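Local structure of acyl-ACP thioesterase (Bacteroides thetaiotaomicron, 2ESS) at residues Glu183-Leu188 / Phe202-Val207; Ile179-His184 / Asp214-Phe219. The protein probably hydrolyses fatty acyl-[acyl carrier protein] thioesters during fatty acid biosynthesis. All coordinates share one frame; numbering follows the deposited sequence.

Interaction 1: Glu183-Leu188 / Phe202-Val207; sequences EHILDL and FEMAYV
Between Ile185 and Met204, the CA atoms of segment 183-188, on the end part of helix 178-186, and segment 202-207, on strand 199-206, stand 9.9 Å apart, and Leu186 and Phe202 keep the same spacing, so side chains alone bridge the gap. Ile185 and the selenomethionine at Met204 meet tip to tip. CD1 of Ile185 lies 3.7 Å from SE of Met204, with the methyl CE almost as close. Met204 gets there through a doubly bent chain (chi2 -65°, chi3 -50°), which presents the selenium and its methyl together to the isoleucine tip. Leu186, the next residue on the helix, meets Phe202, two residues before Met204 on the strand, and the two cross obliquely: a single methyl, CD2 of Leu186, is 3.8 Å from CE1 of Phe202. The ring reaches the leucine because its CG is swung anti to the backbone N (chi1 179°). All four residues are buried and apolar, and no hydrogen bond spans the contact; it shows how helix and sheet can be joined by dispersion forces and exclusion of water. Ile182 also packs on Phe202 and Met204, while backbone bonds to Ile67 and Leu65 tie strand 199-206 to strand 58-69, and strand 238-247 runs along its other side.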
loop_
_atom_site.group_PDB
_atom_site.type_symbol
_atom_site.label_atom_id
_atom_site.label_comp_id
_atom_site.label_asym_id
_atom_site.label_seq_id
_atom_site.Cartn_x
_atom_site.Cartn_y
_atom_site.Cartn_z
ATOM N N GLU A 183 1.756 -7.491 -6.795
ATOM C CA GLU A 183 1.355 -6.365 -7.643
ATOM C C GLU A 183 1.919 -6.447 -9.057
ATOM O O GLU A 183 1.196 -6.244 -10.028
ATOM C CB GLU A 183 1.803 -5.034 -7.051
ATOM C CG GLU A 183 1.041 -4.607 -5.778
ATOM C CD GLU A 183 1.492 -3.216 -5.230
ATOM O OE1 GLU A 183 2.171 -2.462 -5.998
ATOM O OE2 GLU A 183 1.158 -2.897 -4.047
ATOM N N HIS A 184 3.219 -6.718 -9.182
ATOM C CA HIS A 184 3.807 -6.777 -10.529
ATOM C C HIS A 184 3.245 -7.945 -11.374
ATOM O O HIS A 184 3.048 -7.808 -12.553
ATOM C CB HIS A 184 5.335 -6.817 -10.455
ATOM C CG HIS A 184 5.931 -5.581 -9.848
ATOM N ND1 HIS A 184 5.649 -4.313 -10.314
ATOM C CD2 HIS A 184 6.774 -5.417 -8.800
ATOM C CE1 HIS A 184 6.291 -3.423 -9.574
ATOM N NE2 HIS A 184 6.986 -4.069 -8.654
ATOM N N ILE A 185 2.981 -9.088 -10.752
ATOM C CA ILE A 185 2.447 -10.238 -11.469
ATOM C C ILE A 185 1.040 -9.928 -11.978
ATOM O O ILE A 185 0.707 -10.178 -13.159
ATOM C CB ILE A 185 2.483 -11.516 -10.567
ATOM C CG1 ILE A 185 3.936 -11.968 -10.367
ATOM C CG2 ILE A 185 1.672 -12.665 -11.176
ATOM C CD1 ILE A 185 4.105 -12.896 -9.236
ATOM N N LEU A 186 0.230 -9.367 -11.089
ATOM C CA LEU A 186 -1.160 -9.033 -11.430
ATOM C C LEU A 186 -1.234 -7.942 -12.469
ATOM O O LEU A 186 -2.177 -7.932 -13.240
ATOM C CB LEU A 186 -1.999 -8.713 -10.201
ATOM C CG LEU A 186 -2.139 -9.965 -9.284
ATOM C CD1 LEU A 186 -3.080 -9.697 -8.132
ATOM C CD2 LEU A 186 -2.594 -11.224 -10.068
ATOM N N ASP A 187 -0.194 -7.109 -12.596
ATOM C CA ASP A 187 -0.133 -6.129 -13.721
ATOM C C ASP A 187 0.133 -6.732 -15.089
ATOM O O ASP A 187 0.021 -6.034 -16.061
ATOM C CB ASP A 187 0.893 -5.010 -13.468
ATOM C CG ASP A 187 0.439 -4.013 -12.360
ATOM O OD1 ASP A 187 -0.783 -3.873 -12.160
ATOM O OD2 ASP A 187 1.301 -3.368 -11.703
ATOM N N LEU A 188 0.478 -8.015 -15.180
ATOM C CA LEU A 188 0.657 -8.667 -16.472
ATOM C C LEU A 188 -0.659 -8.887 -17.216
ATOM O O LEU A 188 -0.638 -9.029 -18.427
ATOM C CB LEU A 188 1.342 -10.036 -16.296
ATOM C CG LEU A 188 2.769 -9.997 -15.755
ATOM C CD1 LEU A 188 3.166 -11.373 -15.272
ATOM C CD2 LEU A 188 3.754 -9.426 -16.832
ATOM N N PHE A 202 -5.193 -17.688 -6.092
ATOM C CA PHE A 202 -3.935 -17.036 -6.326
ATOM C C PHE A 202 -2.870 -17.669 -5.429
ATOM O O PHE A 202 -3.045 -17.779 -4.207
ATOM C CB PHE A 202 -4.068 -15.533 -6.077
ATOM C CG PHE A 202 -2.785 -14.783 -6.276
ATOM C CD1 PHE A 202 -2.336 -14.484 -7.547
ATOM C CD2 PHE A 202 -2.019 -14.409 -5.181
ATOM C CE1 PHE A 202 -1.137 -13.832 -7.729
ATOM C CE2 PHE A 202 -0.858 -13.769 -5.356
ATOM C CZ PHE A 202 -0.412 -13.468 -6.640
ATOM N N GLU A 203 -1.775 -18.105 -6.038
ATOM C CA GLU A 203 -0.682 -18.699 -5.284
ATOM C C GLU A 203 0.656 -18.042 -5.589
ATOM O O GLU A 203 0.893 -17.618 -6.688
ATOM C CB GLU A 203 -0.568 -20.177 -5.598
ATOM C CG GLU A 203 -1.833 -20.971 -5.492
ATOM C CD GLU A 203 -1.674 -22.424 -5.939
ATOM O OE1 GLU A 203 -0.531 -22.894 -6.129
ATOM O OE2 GLU A 203 -2.718 -23.083 -6.135
HETATM N N MSE A 204 1.487 -17.927 -4.577
HETATM C CA MSE A 204 2.845 -17.399 -4.673
HETATM C C MSE A 204 3.769 -18.454 -4.094
HETATM O O MSE A 204 3.442 -19.101 -3.059
HETATM C CB MSE A 204 3.001 -16.166 -3.812
HETATM C CG MSE A 204 2.232 -14.974 -4.321
HETATM SE SE MSE A 204 3.013 -14.408 -6.096
HETATM C CE MSE A 204 4.985 -14.273 -5.780
ATOM N N ALA A 205 4.906 -18.630 -4.766
ATOM C CA ALA A 205 6.043 -19.393 -4.229
ATOM C C ALA A 205 7.263 -18.487 -4.238
ATOM O O ALA A 205 7.641 -17.959 -5.274
ATOM C CB ALA A 205 6.311 -20.640 -5.075
ATOM N N TYR A 206 7.907 -18.342 -3.094
ATOM C CA TYR A 206 8.993 -17.355 -2.953
ATOM C C TYR A 206 10.253 -18.163 -2.956
ATOM O O TYR A 206 10.513 -18.948 -2.042
ATOM C CB TYR A 206 8.840 -16.534 -1.667
ATOM C CG TYR A 206 7.642 -15.630 -1.722
ATOM C CD1 TYR A 206 7.695 -14.428 -2.451
ATOM C CD2 TYR A 206 6.453 -15.976 -1.115
ATOM C CE1 TYR A 206 6.586 -13.598 -2.566
ATOM C CE2 TYR A 206 5.342 -15.130 -1.216
ATOM C CZ TYR A 206 5.423 -13.952 -1.920
ATOM O OH TYR A 206 4.314 -13.142 -2.016
ATOM N N VAL A 207 11.020 -18.009 -4.020
ATOM C CA VAL A 207 12.162 -18.874 -4.270
ATOM C C VAL A 207 13.504 -18.255 -3.850
ATOM O O VAL A 207 14.360 -18.935 -3.313
ATOM C CB VAL A 207 12.177 -19.302 -5.748
ATOM C CG1 VAL A 207 13.336 -20.279 -6.029
ATOM C CG2 VAL A 207 10.804 -19.893 -6.113
#

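Interaction 2: Ile179-His184 / Asp214-Phe219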
loop_
_atom_site.group_PDB
_atom_site.type_symbol
_atom_site.label_atom_id
_atom_site.label_comp_id
_atom_site.label_asym_id
_atom_site.label_seq_id
_atom_site.Cartn_x
_atom_site.Cartn_y
_atom_site.Cartn_z
ATOM N N ILE A 179 4.852 -8.527 -1.214
ATOM C CA ILE A 179 3.644 -7.927 -1.755
ATOM C C ILE A 179 3.887 -7.251 -3.092
ATOM O O ILE A 179 3.017 -7.240 -3.952
ATOM C CB ILE A 179 3.054 -6.903 -0.744
ATOM C CG1 ILE A 179 2.752 -7.601 0.571
ATOM C CG2 ILE A 179 1.781 -6.288 -1.255
ATOM C CD1 ILE A 179 1.998 -8.886 0.408
ATOM N N ARG A 180 5.065 -6.667 -3.270
ATOM C CA ARG A 180 5.387 -6.016 -4.511
ATOM C C ARG A 180 5.458 -7.022 -5.641
ATOM O O ARG A 180 5.049 -6.707 -6.744
ATOM C CB ARG A 180 6.702 -5.249 -4.395
ATOM C CG ARG A 180 6.571 -4.024 -3.493
ATOM C CD ARG A 180 5.835 -2.929 -4.211
ATOM N NE ARG A 180 5.341 -1.921 -3.288
ATOM C CZ ARG A 180 4.740 -0.795 -3.682
ATOM N NH1 ARG A 180 4.585 -0.531 -4.979
ATOM N NH2 ARG A 180 4.309 0.080 -2.782
ATOM N N TYR A 181 5.921 -8.246 -5.374
ATOM C CA TYR A 181 5.861 -9.273 -6.413
ATOM C C TYR A 181 4.433 -9.569 -6.873
ATOM O O TYR A 181 4.211 -9.788 -8.056
ATOM C CB TYR A 181 6.477 -10.567 -5.951
ATOM C CG TYR A 181 7.974 -10.612 -5.826
ATOM C CD1 TYR A 181 8.816 -10.514 -6.951
ATOM C CD2 TYR A 181 8.565 -10.816 -4.587
ATOM C CE1 TYR A 181 10.216 -10.614 -6.825
ATOM C CE2 TYR A 181 9.954 -10.918 -4.458
ATOM C CZ TYR A 181 10.773 -10.829 -5.575
ATOM O OH TYR A 181 12.139 -10.961 -5.363
ATOM N N ILE A 182 3.500 -9.646 -5.923
ATOM C CA ILE A 182 2.077 -9.840 -6.230
ATOM C C ILE A 182 1.545 -8.753 -7.161
ATOM O O ILE A 182 0.951 -9.061 -8.210
ATOM C CB ILE A 182 1.222 -9.901 -4.946
ATOM C CG1 ILE A 182 1.647 -11.117 -4.103
ATOM C CG2 ILE A 182 -0.270 -9.988 -5.289
ATOM C CD1 ILE A 182 0.868 -11.267 -2.757
ATOM N N GLU A 183 1.756 -7.491 -6.795
ATOM C CA GLU A 183 1.355 -6.365 -7.643
ATOM C C GLU A 183 1.919 -6.447 -9.057
ATOM O O GLU A 183 1.196 -6.244 -10.028
ATOM C CB GLU A 183 1.803 -5.034 -7.051
ATOM C CG GLU A 183 1.041 -4.607 -5.778
ATOM C CD GLU A 183 1.492 -3.216 -5.230
ATOM O OE1 GLU A 183 2.171 -2.462 -5.998
ATOM O OE2 GLU A 183 1.158 -2.897 -4.047
ATOM N N HIS A 184 3.219 -6.718 -9.182
ATOM C CA HIS A 184 3.807 -6.777 -10.529
ATOM C C HIS A 184 3.245 -7.945 -11.374
ATOM O O HIS A 184 3.048 -7.808 -12.553
ATOM C CB HIS A 184 5.335 -6.817 -10.455
ATOM C CG HIS A 184 5.931 -5.581 -9.848
ATOM N ND1 HIS A 184 5.649 -4.313 -10.314
ATOM C CD2 HIS A 184 6.774 -5.417 -8.800
ATOM C CE1 HIS A 184 6.291 -3.423 -9.574
ATOM N NE2 HIS A 184 6.986 -4.069 -8.654
ATOM N N ASP A 214 17.926 -4.799 -9.851
ATOM C CA ASP A 214 17.825 -6.055 -10.584
ATOM C C ASP A 214 16.741 -5.962 -11.675
ATOM O O ASP A 214 15.723 -5.318 -11.474
ATOM C CB ASP A 214 17.491 -7.213 -9.636
ATOM C CG ASP A 214 18.672 -7.648 -8.741
ATOM O OD1 ASP A 214 19.859 -7.311 -9.019
ATOM O OD2 ASP A 214 18.384 -8.346 -7.738
ATOM N N GLU A 215 16.982 -6.580 -12.828
ATOM C CA GLU A 215 16.001 -6.673 -13.902
ATOM C C GLU A 215 15.187 -7.933 -13.685
ATOM O O GLU A 215 15.695 -9.046 -13.723
ATOM C CB GLU A 215 16.692 -6.730 -15.266
ATOM C CG GLU A 215 15.751 -7.005 -16.460
ATOM C CD GLU A 215 16.471 -7.708 -17.647
ATOM O OE1 GLU A 215 16.869 -8.924 -17.528
ATOM O OE2 GLU A 215 16.628 -7.034 -18.701
ATOM N N LEU A 216 13.910 -7.752 -13.438
ATOM C CA LEU A 216 13.010 -8.860 -13.302
ATOM C C LEU A 216 12.354 -9.124 -14.651
ATOM O O LEU A 216 11.843 -8.214 -15.293
ATOM C CB LEU A 216 11.983 -8.512 -12.264
ATOM C CG LEU A 216 12.562 -8.199 -10.876
ATOM C CD1 LEU A 216 11.440 -7.766 -10.008
ATOM C CD2 LEU A 216 13.300 -9.370 -10.277
ATOM N N SER A 217 12.409 -10.362 -15.102
ATOM C CA SER A 217 11.702 -10.802 -16.306
ATOM C C SER A 217 10.578 -11.783 -15.890
ATOM O O SER A 217 10.706 -12.534 -14.907
ATOM C CB SER A 217 12.655 -11.418 -17.321
ATOM O OG SER A 217 13.623 -12.210 -16.686
ATOM N N PHE A 218 9.489 -11.730 -16.651
ATOM C CA PHE A 218 8.263 -12.428 -16.329
ATOM C C PHE A 218 7.939 -13.385 -17.442
ATOM O O PHE A 218 7.906 -12.991 -18.591
ATOM C CB PHE A 218 7.106 -11.443 -16.168
ATOM C CG PHE A 218 7.270 -10.518 -15.007
ATOM C CD1 PHE A 218 8.161 -9.473 -15.055
ATOM C CD2 PHE A 218 6.572 -10.720 -13.846
ATOM C CE1 PHE A 218 8.341 -8.645 -13.967
ATOM C CE2 PHE A 218 6.738 -9.891 -12.793
ATOM C CZ PHE A 218 7.634 -8.851 -12.856
ATOM N N PHE A 219 7.702 -14.641 -17.078
ATOM C CA PHE A 219 7.363 -15.692 -18.035
ATOM C C PHE A 219 6.021 -16.244 -17.632
ATOM O O PHE A 219 5.716 -16.349 -16.437
ATOM C CB PHE A 219 8.388 -16.805 -17.986
ATOM C CG PHE A 219 9.771 -16.332 -18.172
ATOM C CD1 PHE A 219 10.433 -15.678 -17.143
ATOM C CD2 PHE A 219 10.425 -16.527 -19.377
ATOM C CE1 PHE A 219 11.726 -15.217 -17.319
ATOM C CE2 PHE A 219 11.722 -16.086 -19.546
ATOM C CZ PHE A 219 12.364 -15.414 -18.514
#
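His184 meets Phe218 through its CB, not through its imidazole: CB of His184 lies 3.9 Å from CZ of Phe218 and 4.1 Å from CE2 of Phe218, an oblique approach of a methylene to the far end of the phenyl ring. The CB of Phe218 points toward the helix, and with CG anti to its own carbonyl carbon (chi1 -65°) the ring brings CZ and CE2 up to the CB of His184. The histidine divides its work between two environments. Its CB joins the apolar packing, whereas chi1 of -63° sets the imidazole beside the backbone N, and the NE2 end is hydrogen-bonded to Asp169, a bond that should help fix the ring's rotation.

The second pair, Tyr181 and Leu216, is looser. CE1 of Tyr181 and CD1 of Leu216 are 4.4 Å apart, the methyl again lying obliquely to the ring. This layer of helix against antiparallel sheet belongs to the hotdog fold, in which a long helix is wrapped by a curved sheet; here the family's C-terminal hotdog region supplies both the short helix 178-186 and strand 215-224. Alternation along the strand explains the pattern, since Leu216 and Phe218, two residues apart, both turn toward the helix, where Tyr181 and His184 lie three residues apart, nearly one turn.

Tyr181 also has a polar end: its OH is hydrogen-bonded to Ser210, so a largely buried ring keeps its hydroxyl satisfied. Its side chain lies about 8 Å from a bound calcium ion and about 6 Å from that of His175, one of the calcium ligands. Leu216 and Phe218 both touch Val232 of strand 227-234, and Phe218 and His184 each pack on Leu163 of strand 161-164.

Helix 178-186 serves both contacts, whose centres lie about 7 Å apart, and illustrates how one short helix can be seated on two separate strands of one sheet. Along the chain the helix comes first, then strand 199-206 of interaction 1, then strand 215-224 of interaction 2. In the antiparallel sheet these two strands are separated by 238-247 and 227-234, so the helix reaches across several strands of the C-terminal hotdog region. The contacts also touch directly: CD1 of Leu188 lies 3.7 Å from CD2 of Phe218. At the subunit interface, Glu183 forms a salt bridge with Arg180 of the second subunit, so the same helix links sheet packing to dimer contacts.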